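Long-range contacts in Exo-beta-1,4-mannosidase (PDB 4LYP), which probably hydrolyses terminal beta-1,4-linked mannose residues as a fungal extracellular glycoside hydrolase family 5 beta-mannosidase, with additional transglycosylation activity: residues A100-D106 and S115-Q119; P109-R113 and Q154-G158; Y123-F128 and D207-V212; F159-A164 and F187-Y192. One frame throughout, in Å; residues are numbered along the deposited sequence.

Contact 1. Residues A100-D106 and S115-Q119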
loop_
_atom_site.group_PDB
_atom_site.type_symbol
_atom_site.label_atom_id
_atom_site.label_comp_id
_atom_site.label_asym_id
_atom_site.label_seq_id
_atom_site.Cartn_x
_atom_site.Cartn_y
_atom_site.Cartn_z
ATOM N N ALA A 100 -3.950 -7.887 1.024
ATOM C CA ALA A 100 -4.948 -8.917 1.277
ATOM C C ALA A 100 -5.109 -9.811 0.029
ATOM O O ALA A 100 -6.234 -10.247 -0.308
ATOM C CB ALA A 100 -6.248 -8.340 1.704
ATOM N N SER A 101 -3.990 -10.064 -0.644
ATOM C CA SER A 101 -3.958 -10.954 -1.789
ATOM C C SER A 101 -2.495 -11.369 -1.963
ATOM O O SER A 101 -1.590 -10.637 -1.570
ATOM C CB SER A 101 -4.452 -10.255 -3.060
ATOM O OG SER A 101 -3.530 -9.291 -3.541
ATOM N N SER A 102 -2.326 -12.536 -2.595
ATOM C CA SER A 102 -1.032 -12.909 -3.214
ATOM C C SER A 102 -1.294 -14.204 -3.949
ATOM O O SER A 102 -1.871 -15.131 -3.404
ATOM C CB SER A 102 0.116 -13.006 -2.242
ATOM O OG SER A 102 -0.132 -13.911 -1.250
ATOM N N GLU A 103 -0.798 -14.272 -5.173
ATOM C CA GLU A 103 -1.092 -15.364 -6.065
ATOM C C GLU A 103 0.137 -16.219 -6.282
ATOM O O GLU A 103 1.264 -15.713 -6.451
ATOM C CB GLU A 103 -1.660 -14.845 -7.395
ATOM C CG GLU A 103 -3.044 -14.220 -7.244
ATOM C CD GLU A 103 -3.010 -12.771 -6.718
ATOM O OE1 GLU A 103 -2.215 -11.948 -7.119
ATOM O OE2 GLU A 103 -3.955 -12.483 -5.909
ATOM N N GLY A 104 -0.074 -17.548 -6.348
ATOM C CA GLY A 104 0.965 -18.489 -6.783
ATOM C C GLY A 104 0.984 -18.606 -8.308
ATOM O O GLY A 104 0.420 -17.740 -9.008
ATOM N N PRO A 105 1.600 -19.632 -8.871
ATOM C CA PRO A 105 2.246 -20.760 -8.131
ATOM C C PRO A 105 3.500 -20.334 -7.352
ATOM O O PRO A 105 4.106 -19.275 -7.633
ATOM C CB PRO A 105 2.578 -21.744 -9.253
ATOM C CG PRO A 105 2.695 -20.956 -10.453
ATOM C CD PRO A 105 1.714 -19.805 -10.360
ATOM N N ASP A 106 3.913 -21.184 -6.420
ATOM C CA ASP A 106 4.951 -20.839 -5.461
ATOM C C ASP A 106 6.360 -21.157 -5.942
ATOM O O ASP A 106 7.312 -21.125 -5.157
ATOM C CB ASP A 106 4.685 -21.582 -4.126
ATOM C CG ASP A 106 3.407 -21.027 -3.405
ATOM O OD1 ASP A 106 3.333 -19.767 -3.352
ATOM O OD2 ASP A 106 2.599 -21.796 -2.935
ATOM N N SER A 115 2.390 -18.062 -1.245
ATOM C CA SER A 115 1.267 -17.255 -1.656
ATOM C C SER A 115 -0.005 -17.580 -0.821
ATOM O O SER A 115 -0.208 -18.705 -0.342
ATOM C CB SER A 115 0.986 -17.475 -3.126
ATOM O OG SER A 115 0.686 -18.839 -3.442
ATOM N N MET A 116 -0.855 -16.565 -0.731
ATOM C CA MET A 116 -2.170 -16.767 -0.108
ATOM C C MET A 116 -3.087 -17.698 -0.945
ATOM O O MET A 116 -3.846 -18.480 -0.416
ATOM C CB MET A 116 -2.801 -15.380 0.054
ATOM C CG MET A 116 -4.100 -15.303 0.785
ATOM S SD MET A 116 -4.810 -13.679 0.563
ATOM C CE MET A 116 -6.001 -13.680 1.916
ATOM N N MET A 117 -2.988 -17.492 -2.273
ATOM C CA MET A 117 -3.893 -18.185 -3.216
ATOM C C MET A 117 -3.004 -18.831 -4.301
ATOM O O MET A 117 -2.769 -18.283 -5.382
ATOM C CB MET A 117 -4.891 -17.238 -3.802
ATOM C CG MET A 117 -5.965 -17.954 -4.594
ATOM S SD MET A 117 -7.323 -16.946 -5.218
ATOM C CE MET A 117 -6.558 -16.063 -6.566
ATOM N N PRO A 118 -2.511 -20.060 -4.013
ATOM C CA PRO A 118 -1.572 -20.693 -4.947
ATOM C C PRO A 118 -2.159 -21.081 -6.325
ATOM O O PRO A 118 -1.421 -21.120 -7.304
ATOM C CB PRO A 118 -1.039 -21.966 -4.172
ATOM C CG PRO A 118 -2.123 -22.162 -3.105
ATOM C CD PRO A 118 -2.529 -20.746 -2.709
ATOM N N GLN A 119 -3.465 -21.323 -6.360
ATOM C CA GLN A 119 -4.196 -21.529 -7.623
ATOM C C GLN A 119 -5.527 -20.830 -7.408
ATOM O O GLN A 119 -5.985 -20.675 -6.283
ATOM C CB GLN A 119 -4.452 -23.072 -7.879
ATOM C CG GLN A 119 -3.205 -23.880 -8.039
ATOM C CD GLN A 119 -3.534 -25.340 -8.328
ATOM O OE1 GLN A 119 -3.736 -26.097 -7.430
ATOM N NE2 GLN A 119 -3.604 -25.693 -9.608
HETATM O O HOH W 1 0.899 -21.201 -0.845
#
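D106 and S115 face each other through one carboxylate oxygen. OD1 of D106 takes S115 N at 2.9 Å and S115 OG at 2.8 Å; both donors come on its syn side but from opposite faces of the carboxylate plane, which restricts rotation of the group. The other oxygen, OD2, is joined to S115 O by a water that donates to both. Toward the other end S102 OG, set between backbone N and carbonyl carbon by chi1 at 58°, accepts a nearly straight bond from M116 N (2.8 Å). Between these two grips the backbones form a single parallel bridge at E103 and M117. M117 N donates to S102 O, and G104 N donates to M117 O at 3.0 Å from above the carbonyl plane. M116 runs out extended, its SD 3.7 Å from S101 CA, while M117 bends at its end to lay CE beside CG of E103, 4.0 Å away. The carboxylate of E103 turns to G158 N instead. A cis peptide precedes P105 where the chain turns. The pairing closes into a ring, its two ends parallel, the long loop between strand 95-99 and helix 125-140, a beta-alpha loop of the TIM barrel.

Contact 2. Residues P109-R113 and Q154-G158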
loop_
_atom_site.group_PDB
_atom_site.type_symbol
_atom_site.label_atom_id
_atom_site.label_comp_id
_atom_site.label_asym_id
_atom_site.label_seq_id
_atom_site.Cartn_x
_atom_site.Cartn_y
_atom_site.Cartn_z
ATOM N N PRO A 109 9.810 -16.512 -9.295
ATOM C CA PRO A 109 10.701 -15.480 -8.719
ATOM C C PRO A 109 9.935 -14.210 -8.490
ATOM O O PRO A 109 8.843 -13.960 -9.031
ATOM C CB PRO A 109 11.758 -15.326 -9.818
ATOM C CG PRO A 109 10.977 -15.591 -11.125
ATOM C CD PRO A 109 10.017 -16.687 -10.759
ATOM N N TYR A 110 10.522 -13.321 -7.693
ATOM C CA TYR A 110 10.112 -11.925 -7.544
ATOM C C TYR A 110 8.808 -11.757 -6.778
ATOM O O TYR A 110 8.216 -10.653 -6.848
ATOM C CB TYR A 110 10.039 -11.166 -8.889
ATOM C CG TYR A 110 11.226 -11.419 -9.789
ATOM C CD1 TYR A 110 12.536 -11.208 -9.359
ATOM C CD2 TYR A 110 11.010 -11.985 -11.030
ATOM C CE1 TYR A 110 13.628 -11.533 -10.181
ATOM C CE2 TYR A 110 12.070 -12.302 -11.900
ATOM C CZ TYR A 110 13.341 -12.111 -11.463
ATOM O OH TYR A 110 14.414 -12.448 -12.258
ATOM N N ARG A 111 8.318 -12.747 -6.018
ATOM C CA ARG A 111 7.035 -12.599 -5.374
ATOM C C ARG A 111 7.006 -13.211 -3.980
ATOM O O ARG A 111 7.784 -14.108 -3.580
ATOM C CB ARG A 111 5.843 -13.168 -6.183
ATOM C CG ARG A 111 5.901 -14.709 -6.406
ATOM C CD ARG A 111 4.672 -15.225 -7.107
ATOM N NE ARG A 111 4.627 -14.775 -8.474
ATOM C CZ ARG A 111 3.724 -15.223 -9.379
ATOM N NH1 ARG A 111 3.846 -14.876 -10.633
ATOM N NH2 ARG A 111 2.709 -15.961 -8.934
ATOM N N MET A 112 6.019 -12.777 -3.198
ATOM C CA MET A 112 5.778 -13.273 -1.862
ATOM C C MET A 112 5.559 -14.759 -1.873
ATOM O O MET A 112 4.792 -15.288 -2.681
ATOM C CB MET A 112 4.493 -12.625 -1.359
ATOM C CG MET A 112 4.642 -11.081 -1.175
ATOM S SD MET A 112 3.080 -10.132 -1.323
ATOM C CE MET A 112 2.150 -10.624 0.126
ATOM N N ARG A 113 6.197 -15.454 -0.944
ATOM C CA ARG A 113 6.086 -16.895 -0.835
ATOM C C ARG A 113 6.024 -17.260 0.660
ATOM O O ARG A 113 6.807 -16.721 1.451
ATOM C CB ARG A 113 7.321 -17.601 -1.479
ATOM C CG ARG A 113 7.150 -19.111 -1.620
ATOM C CD ARG A 113 8.398 -19.810 -2.094
ATOM N NE ARG A 113 8.779 -19.422 -3.436
ATOM C CZ ARG A 113 9.912 -18.906 -3.897
ATOM N NH1 ARG A 113 10.880 -18.611 -3.053
ATOM N NH2 ARG A 113 10.078 -18.724 -5.237
ATOM N N GLN A 154 4.193 -7.481 -10.053
ATOM C CA GLN A 154 4.516 -8.922 -10.006
ATOM C C GLN A 154 4.877 -9.440 -8.649
ATOM O O GLN A 154 5.011 -10.663 -8.466
ATOM C CB GLN A 154 5.662 -9.221 -10.993
ATOM C CG GLN A 154 7.062 -8.674 -10.632
ATOM C CD GLN A 154 7.317 -7.221 -11.039
ATOM O OE1 GLN A 154 6.419 -6.365 -11.105
ATOM N NE2 GLN A 154 8.606 -6.925 -11.306
ATOM N N TRP A 155 5.027 -8.575 -7.637
ATOM C CA TRP A 155 5.593 -8.994 -6.329
ATOM C C TRP A 155 4.649 -9.715 -5.456
ATOM O O TRP A 155 5.038 -10.289 -4.437
ATOM C CB TRP A 155 6.265 -7.822 -5.670
ATOM C CG TRP A 155 5.434 -6.582 -5.453
ATOM C CD1 TRP A 155 5.422 -5.429 -6.240
ATOM C CD2 TRP A 155 4.556 -6.324 -4.289
ATOM N NE1 TRP A 155 4.601 -4.499 -5.662
ATOM C CE2 TRP A 155 4.075 -4.981 -4.466
ATOM C CE3 TRP A 155 4.135 -7.047 -3.187
ATOM C CZ2 TRP A 155 3.218 -4.369 -3.559
ATOM C CZ3 TRP A 155 3.314 -6.434 -2.285
ATOM C CH2 TRP A 155 2.841 -5.091 -2.461
ATOM N N SER A 156 3.361 -9.782 -5.857
ATOM C CA SER A 156 2.385 -10.634 -5.208
ATOM C C SER A 156 1.730 -11.553 -6.257
ATOM O O SER A 156 0.597 -12.024 -6.062
ATOM C CB SER A 156 1.343 -9.806 -4.451
ATOM O OG SER A 156 0.679 -8.943 -5.363
ATOM N N GLY A 157 2.407 -11.780 -7.398
ATOM C CA GLY A 157 1.778 -12.477 -8.527
ATOM C C GLY A 157 1.000 -11.444 -9.345
ATOM O O GLY A 157 1.511 -10.945 -10.357
ATOM N N GLY A 158 -0.163 -11.048 -8.852
ATOM C CA GLY A 158 -0.820 -9.857 -9.370
ATOM C C GLY A 158 -1.556 -10.120 -10.710
ATOM O O GLY A 158 -1.798 -11.251 -11.126
HETATM O O HOH W 2 6.316 -12.893 -9.653
#
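M112 and W155 meet by backbone and side chain together. M112 N donates to W155 O at 2.9 Å, tilted 32° from the carbonyl plane, and the same oxygen lies 3.2 Å from R111 CA in a CA-H...O contact. A second such contact, almost straight, runs from W155 CA to Y110 O at 3.1 Å. Beyond them SD of M112 reaches the indole at its rim, 3.8 Å from CE3 of W155 and close to the ring plane, a Met-aromatic contact made edge-on; CB of S156 touches the same sulfur at 3.6 Å. R111 bends at chi3 (69°) and brings its guanidinium flat against G157, whose CA stands 3.4 Å above the centre of the plane. A water in the guanidinium plane accepts from R111 NE and donates to P109 O and Q154 O, tying three backbone and side-chain sites together. Further out, E103 O accepts from R111 NH2, N151 bonds to S156 OG, and Y181 holds the amide of Q154. The indole stacks on H415 and meets W63 edge to face, and the W155 side chain comes within about 6 Å of a bound guanidine. Two beta-alpha loops thus join beside the pocket of this TIM barrel, probably its substrate cleft.

Contact 3. Residues Y123-F128 and D207-V212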
loop_
_atom_site.group_PDB
_atom_site.type_symbol
_atom_site.label_atom_id
_atom_site.label_comp_id
_atom_site.label_asym_id
_atom_site.label_seq_id
_atom_site.Cartn_x
_atom_site.Cartn_y
_atom_site.Cartn_z
ATOM N N TYR A 123 -6.713 -21.811 -1.372
ATOM C CA TYR A 123 -6.029 -20.929 -0.455
ATOM C C TYR A 123 -5.051 -21.700 0.442
ATOM O O TYR A 123 -5.281 -22.869 0.818
ATOM C CB TYR A 123 -7.010 -20.149 0.432
ATOM C CG TYR A 123 -7.700 -19.080 -0.369
ATOM C CD1 TYR A 123 -7.164 -17.786 -0.442
ATOM C CD2 TYR A 123 -8.882 -19.345 -1.114
ATOM C CE1 TYR A 123 -7.761 -16.844 -1.224
ATOM C CE2 TYR A 123 -9.487 -18.399 -1.908
ATOM C CZ TYR A 123 -8.924 -17.123 -1.962
ATOM O OH TYR A 123 -9.501 -16.159 -2.707
ATOM N N ASN A 124 -3.964 -21.025 0.810
ATOM C CA ASN A 124 -3.051 -21.511 1.845
ATOM C C ASN A 124 -3.592 -20.968 3.159
ATOM O O ASN A 124 -3.466 -19.780 3.463
ATOM C CB ASN A 124 -1.632 -20.976 1.559
ATOM C CG ASN A 124 -0.627 -21.526 2.483
ATOM O OD1 ASN A 124 -0.911 -21.668 3.706
ATOM N ND2 ASN A 124 0.594 -21.807 1.994
ATOM N N GLU A 125 -4.263 -21.814 3.922
ATOM C CA GLU A 125 -4.935 -21.401 5.140
ATOM C C GLU A 125 -3.945 -20.847 6.123
ATOM O O GLU A 125 -4.273 -19.952 6.895
ATOM C CB GLU A 125 -5.727 -22.561 5.717
ATOM C CG GLU A 125 -6.397 -22.242 7.029
ATOM C CD GLU A 125 -7.495 -21.119 6.978
ATOM O OE1 GLU A 125 -7.976 -20.760 8.091
ATOM O OE2 GLU A 125 -7.870 -20.634 5.911
ATOM N N GLY A 126 -2.706 -21.369 6.187
ATOM C CA GLY A 126 -1.702 -20.814 7.100
ATOM C C GLY A 126 -1.512 -19.317 6.775
ATOM O O GLY A 126 -1.367 -18.446 7.700
ATOM N N VAL A 127 -1.427 -18.968 5.525
ATOM C CA VAL A 127 -1.177 -17.581 5.163
ATOM C C VAL A 127 -2.474 -16.745 5.452
ATOM O O VAL A 127 -2.382 -15.659 5.988
ATOM C CB VAL A 127 -0.757 -17.454 3.663
ATOM C CG1 VAL A 127 -0.637 -15.992 3.254
ATOM C CG2 VAL A 127 0.545 -18.201 3.447
ATOM N N PHE A 128 -3.640 -17.270 5.152
ATOM C CA PHE A 128 -4.864 -16.572 5.466
ATOM C C PHE A 128 -5.002 -16.269 6.934
ATOM O O PHE A 128 -5.431 -15.179 7.337
ATOM C CB PHE A 128 -6.056 -17.366 4.905
ATOM C CG PHE A 128 -7.165 -16.534 4.299
ATOM C CD1 PHE A 128 -7.555 -15.276 4.797
ATOM C CD2 PHE A 128 -7.815 -17.039 3.116
ATOM C CE1 PHE A 128 -8.573 -14.555 4.157
ATOM C CE2 PHE A 128 -8.893 -16.353 2.559
ATOM C CZ PHE A 128 -9.239 -15.103 3.020
ATOM N N ASP A 207 -13.925 -13.643 -7.420
ATOM C CA ASP A 207 -13.981 -14.747 -6.505
ATOM C C ASP A 207 -13.064 -14.518 -5.308
ATOM O O ASP A 207 -13.419 -14.841 -4.151
ATOM C CB ASP A 207 -13.562 -16.074 -7.186
ATOM C CG ASP A 207 -14.539 -16.552 -8.228
ATOM O OD1 ASP A 207 -15.710 -16.129 -8.244
ATOM O OD2 ASP A 207 -14.148 -17.436 -9.033
ATOM N N HIS A 208 -11.856 -13.988 -5.547
ATOM C CA HIS A 208 -10.976 -13.663 -4.424
ATOM C C HIS A 208 -11.547 -12.571 -3.539
ATOM O O HIS A 208 -11.503 -12.661 -2.304
ATOM C CB HIS A 208 -9.578 -13.283 -4.946
ATOM C CG HIS A 208 -8.670 -12.885 -3.852
ATOM N ND1 HIS A 208 -8.291 -13.780 -2.878
ATOM C CD2 HIS A 208 -8.147 -11.623 -3.490
ATOM C CE1 HIS A 208 -7.527 -13.115 -1.998
ATOM N NE2 HIS A 208 -7.423 -11.806 -2.367
ATOM N N ILE A 209 -12.096 -11.481 -4.171
ATOM C CA ILE A 209 -12.667 -10.417 -3.394
ATOM C C ILE A 209 -13.774 -10.915 -2.506
ATOM O O ILE A 209 -13.820 -10.596 -1.286
ATOM C CB ILE A 209 -13.183 -9.274 -4.317
ATOM C CG1 ILE A 209 -12.020 -8.661 -5.095
ATOM C CG2 ILE A 209 -13.959 -8.263 -3.537
ATOM C CD1 ILE A 209 -12.480 -7.697 -6.185
ATOM N N TYR A 210 -14.661 -11.778 -3.031
ATOM C CA TYR A 210 -15.738 -12.329 -2.228
ATOM C C TYR A 210 -15.164 -13.107 -1.062
ATOM O O TYR A 210 -15.675 -13.003 0.074
ATOM C CB TYR A 210 -16.596 -13.265 -3.132
ATOM C CG TYR A 210 -17.706 -13.936 -2.345
ATOM C CD1 TYR A 210 -17.476 -15.123 -1.632
ATOM C CD2 TYR A 210 -18.967 -13.355 -2.242
ATOM C CE1 TYR A 210 -18.501 -15.698 -0.865
ATOM C CE2 TYR A 210 -19.973 -13.916 -1.486
ATOM C CZ TYR A 210 -19.707 -15.042 -0.774
ATOM O OH TYR A 210 -20.759 -15.574 -0.054
ATOM N N THR A 211 -14.113 -13.901 -1.326
ATOM C CA THR A 211 -13.583 -14.780 -0.287
ATOM C C THR A 211 -12.984 -13.912 0.840
ATOM O O THR A 211 -13.201 -14.214 2.016
ATOM C CB THR A 211 -12.511 -15.671 -0.878
ATOM O OG1 THR A 211 -13.093 -16.525 -1.856
ATOM C CG2 THR A 211 -11.892 -16.550 0.209
ATOM N N VAL A 212 -12.276 -12.831 0.522
ATOM C CA VAL A 212 -11.726 -11.975 1.586
ATOM C C VAL A 212 -12.811 -11.218 2.296
ATOM O O VAL A 212 -12.826 -11.154 3.551
ATOM C CB VAL A 212 -10.630 -11.038 1.041
ATOM C CG1 VAL A 212 -10.028 -10.217 2.148
ATOM C CG2 VAL A 212 -9.536 -11.842 0.334
#
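F128 and V212 bring the backbones nearest, their CA atoms 9.1 Å apart, so the residues leading into and starting helix 125-140 meet the last turns of helix 197-213 mainly through side chains. The main link is a hydrogen bond of 2.7 Å between Y123 OH and H208 ND1. It lies near the plane of both rings, which meet rim to rim with planes at 21°. H208 reaches it with CG anti to the backbone N (chi1 177°), which carries the imidazole forward along its helix, ND1 leading, to the phenol oxygen. T211 comes from the opposite direction to Y123: its methyl CG2 rests 3.7 Å from CE2 of the phenol, and also meets the edge of the F128 ring, 3.8 Å from CE2 there. CZ of F128 touches CG2 of V212 more loosely, at 4.2 Å. The hydroxyl of T211 turns instead into its own helix and bonds to D207 O. N124 caps the other helix, its OD1 accepting a bond from V127 N, and R215 makes a salt bridge with E125 and a cation-pi contact with F128. Since H208 NE2 also bonds to A100 O, the buried imidazole is held at both nitrogens and its rotation is fixed. That carbonyl can only accept; in a neutral ring ND1 would then probably accept from Y123 OH.

Contact 4. Residues F159-A164 and F187-Y192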
loop_
_atom_site.group_PDB
_atom_site.type_symbol
_atom_site.label_atom_id
_atom_site.label_comp_id
_atom_site.label_asym_id
_atom_site.label_seq_id
_atom_site.Cartn_x
_atom_site.Cartn_y
_atom_site.Cartn_z
ATOM N N PHE A 159 -1.910 -9.020 -11.384
ATOM C CA PHE A 159 -2.731 -9.113 -12.601
ATOM C C PHE A 159 -2.023 -9.934 -13.659
ATOM O O PHE A 159 -2.684 -10.668 -14.408
ATOM C CB PHE A 159 -3.044 -7.742 -13.139
ATOM C CG PHE A 159 -4.065 -6.962 -12.346
ATOM C CD1 PHE A 159 -4.586 -7.405 -11.166
ATOM C CD2 PHE A 159 -4.453 -5.714 -12.784
ATOM C CE1 PHE A 159 -5.533 -6.692 -10.453
ATOM C CE2 PHE A 159 -5.411 -4.975 -12.110
ATOM C CZ PHE A 159 -5.945 -5.432 -10.918
ATOM N N GLY A 160 -0.680 -9.900 -13.757
ATOM C CA GLY A 160 0.025 -10.732 -14.714
ATOM C C GLY A 160 -0.132 -12.198 -14.424
ATOM O O GLY A 160 -0.199 -13.002 -15.355
ATOM N N GLN A 161 -0.226 -12.573 -13.156
ATOM C CA GLN A 161 -0.479 -13.960 -12.801
ATOM C C GLN A 161 -1.901 -14.358 -13.209
ATOM O O GLN A 161 -2.094 -15.459 -13.705
ATOM C CB GLN A 161 -0.206 -14.215 -11.318
ATOM C CG GLN A 161 -0.474 -15.655 -10.941
ATOM C CD GLN A 161 0.406 -16.611 -11.725
ATOM O OE1 GLN A 161 1.633 -16.483 -11.714
ATOM N NE2 GLN A 161 -0.187 -17.604 -12.419
ATOM N N TYR A 162 -2.893 -13.500 -12.948
ATOM C CA TYR A 162 -4.251 -13.850 -13.424
ATOM C C TYR A 162 -4.242 -14.054 -14.931
ATOM O O TYR A 162 -4.889 -15.000 -15.446
ATOM C CB TYR A 162 -5.283 -12.807 -13.023
ATOM C CG TYR A 162 -5.717 -12.805 -11.587
ATOM C CD1 TYR A 162 -5.045 -12.086 -10.607
ATOM C CD2 TYR A 162 -6.811 -13.548 -11.159
ATOM C CE1 TYR A 162 -5.467 -12.043 -9.303
ATOM C CE2 TYR A 162 -7.260 -13.500 -9.858
ATOM C CZ TYR A 162 -6.614 -12.721 -8.921
ATOM O OH TYR A 162 -7.150 -12.633 -7.687
ATOM N N VAL A 163 -3.557 -13.185 -15.688
ATOM C CA VAL A 163 -3.446 -13.351 -17.122
ATOM C C VAL A 163 -2.801 -14.675 -17.459
ATOM O O VAL A 163 -3.274 -15.402 -18.349
ATOM C CB VAL A 163 -2.725 -12.146 -17.772
ATOM C CG1 VAL A 163 -2.408 -12.430 -19.250
ATOM C CG2 VAL A 163 -3.555 -10.865 -17.615
ATOM N N ALA A 164 -1.711 -15.047 -16.764
ATOM C CA ALA A 164 -1.077 -16.344 -17.004
ATOM C C ALA A 164 -2.046 -17.478 -16.739
ATOM O O ALA A 164 -2.038 -18.510 -17.471
ATOM C CB ALA A 164 0.147 -16.465 -16.097
ATOM N N PHE A 187 1.506 -6.908 -21.055
ATOM C CA PHE A 187 1.139 -8.292 -20.751
ATOM C C PHE A 187 0.070 -8.261 -19.634
ATOM O O PHE A 187 -1.008 -8.866 -19.777
ATOM C CB PHE A 187 2.348 -9.085 -20.284
ATOM C CG PHE A 187 2.036 -10.499 -19.933
ATOM C CD1 PHE A 187 1.662 -10.810 -18.622
ATOM C CD2 PHE A 187 2.277 -11.536 -20.852
ATOM C CE1 PHE A 187 1.345 -12.143 -18.237
ATOM C CE2 PHE A 187 2.096 -12.855 -20.452
ATOM C CZ PHE A 187 1.579 -13.173 -19.158
ATOM N N ALA A 188 0.351 -7.588 -18.516
ATOM C CA ALA A 188 -0.504 -7.609 -17.371
ATOM C C ALA A 188 -1.792 -6.796 -17.589
ATOM O O ALA A 188 -2.857 -7.148 -17.030
ATOM C CB ALA A 188 0.222 -7.103 -16.163
ATOM N N ALA A 189 -1.736 -5.728 -18.384
ATOM C CA ALA A 189 -2.915 -4.902 -18.613
ATOM C C ALA A 189 -3.984 -5.622 -19.418
ATOM O O ALA A 189 -5.110 -5.156 -19.478
ATOM C CB ALA A 189 -2.534 -3.575 -19.258
ATOM N N ARG A 190 -3.643 -6.752 -20.061
ATOM C CA ARG A 190 -4.661 -7.606 -20.680
ATOM C C ARG A 190 -5.730 -7.983 -19.692
ATOM O O ARG A 190 -6.887 -8.233 -20.082
ATOM C CB ARG A 190 -4.042 -8.839 -21.295
ATOM C CG ARG A 190 -3.143 -8.503 -22.494
ATOM C CD ARG A 190 -2.711 -9.716 -23.266
ATOM N NE ARG A 190 -1.861 -10.488 -22.437
ATOM C CZ ARG A 190 -1.399 -11.734 -22.748
ATOM N NH1 ARG A 190 -1.869 -12.352 -23.827
ATOM N NH2 ARG A 190 -0.551 -12.411 -21.955
ATOM N N PHE A 191 -5.409 -8.003 -18.404
ATOM C CA PHE A 191 -6.370 -8.242 -17.327
ATOM C C PHE A 191 -7.634 -7.414 -17.453
ATOM O O PHE A 191 -8.739 -7.927 -17.170
ATOM C CB PHE A 191 -5.665 -7.951 -16.002
ATOM C CG PHE A 191 -6.495 -8.254 -14.755
ATOM C CD1 PHE A 191 -7.401 -7.306 -14.256
ATOM C CD2 PHE A 191 -6.325 -9.450 -14.090
ATOM C CE1 PHE A 191 -8.191 -7.590 -13.095
ATOM C CE2 PHE A 191 -7.077 -9.710 -12.944
ATOM C CZ PHE A 191 -7.968 -8.785 -12.440
ATOM N N TYR A 192 -7.521 -6.130 -17.852
ATOM C CA TYR A 192 -8.696 -5.284 -18.021
ATOM C C TYR A 192 -8.876 -4.775 -19.460
ATOM O O TYR A 192 -9.928 -4.300 -19.780
ATOM C CB TYR A 192 -8.711 -4.147 -17.007
ATOM C CG TYR A 192 -7.366 -3.420 -16.811
ATOM C CD1 TYR A 192 -6.810 -2.651 -17.759
ATOM C CD2 TYR A 192 -6.652 -3.602 -15.605
ATOM C CE1 TYR A 192 -5.589 -1.986 -17.571
ATOM C CE2 TYR A 192 -5.439 -2.968 -15.400
ATOM C CZ TYR A 192 -4.899 -2.172 -16.374
ATOM O OH TYR A 192 -3.684 -1.566 -16.137
#
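The carbonyl oxygen of F187, 3.9 Å from CG1 of V163 across the contact, is gripped by R190 of its own helix: NE donates a nearly straight bond of 3.2 Å on a lone pair in the carbonyl plane, and the R190 backbone N adds a long, weak one. The bend of R190 at chi3 (-67°) turns the guanidinium back along the helix, placing NH2 over a face of the F187 ring. CG1 of V163 enters over that same face, 25° off the ring normal, and packs 3.3 Å from R190 NH2. G160 O meets the F187 ring at its edge, 3.4 Å from CE1. V163 is the knob of a knobs-into-holes fit, seated among F187, A188, R190 and F191; its other methyl, CG2, lies 3.5 Å from F191 N. Helices 158-167 and 181-193 both belong to the connection between barrel strands 144-148 and 230-234, and here their short segments cross at 79° with axes 7.5 Å apart, a close approach where G160 faces A188. On the other flank F159 and F191 form a face-to-face stack, centroids 3.8 Å apart and planes almost parallel. F191 also turns an edge toward the face of Y162 in an offset edge-to-face pair, its CE2 3.6 Å from Y162 CB. The rim of Y192 touches the edge of F159, while the phenol oxygen of Y192 bonds to Q240 O. Beyond the stack F205 meets F191 edge to face, and A201 and N202 of helix 197-213 also touch F191.

Contacts 1 and 2 interleave along the chain, with centres 8 Å apart, and E103 N bonds to S156 O at 2.8 Å where they meet. Contact 3 adjoins contact 1, centres 9 Å apart, through a bond from N124 N to M116 O. Contact 4 lies within the chain loop closed by contact 3; its Q161 OE1 takes R111 NH1 of contact 2 at 2.9 Å, and Y162 OH packs against H208 CB of contact 3. The W155 side chain of contact 2 comes within about 6 Å of the guanidine in the pocket of W153, E238, W293, N296 and E416, whereas the Y192 side chain of contact 4 stays about 12 Å from a bound guanidine.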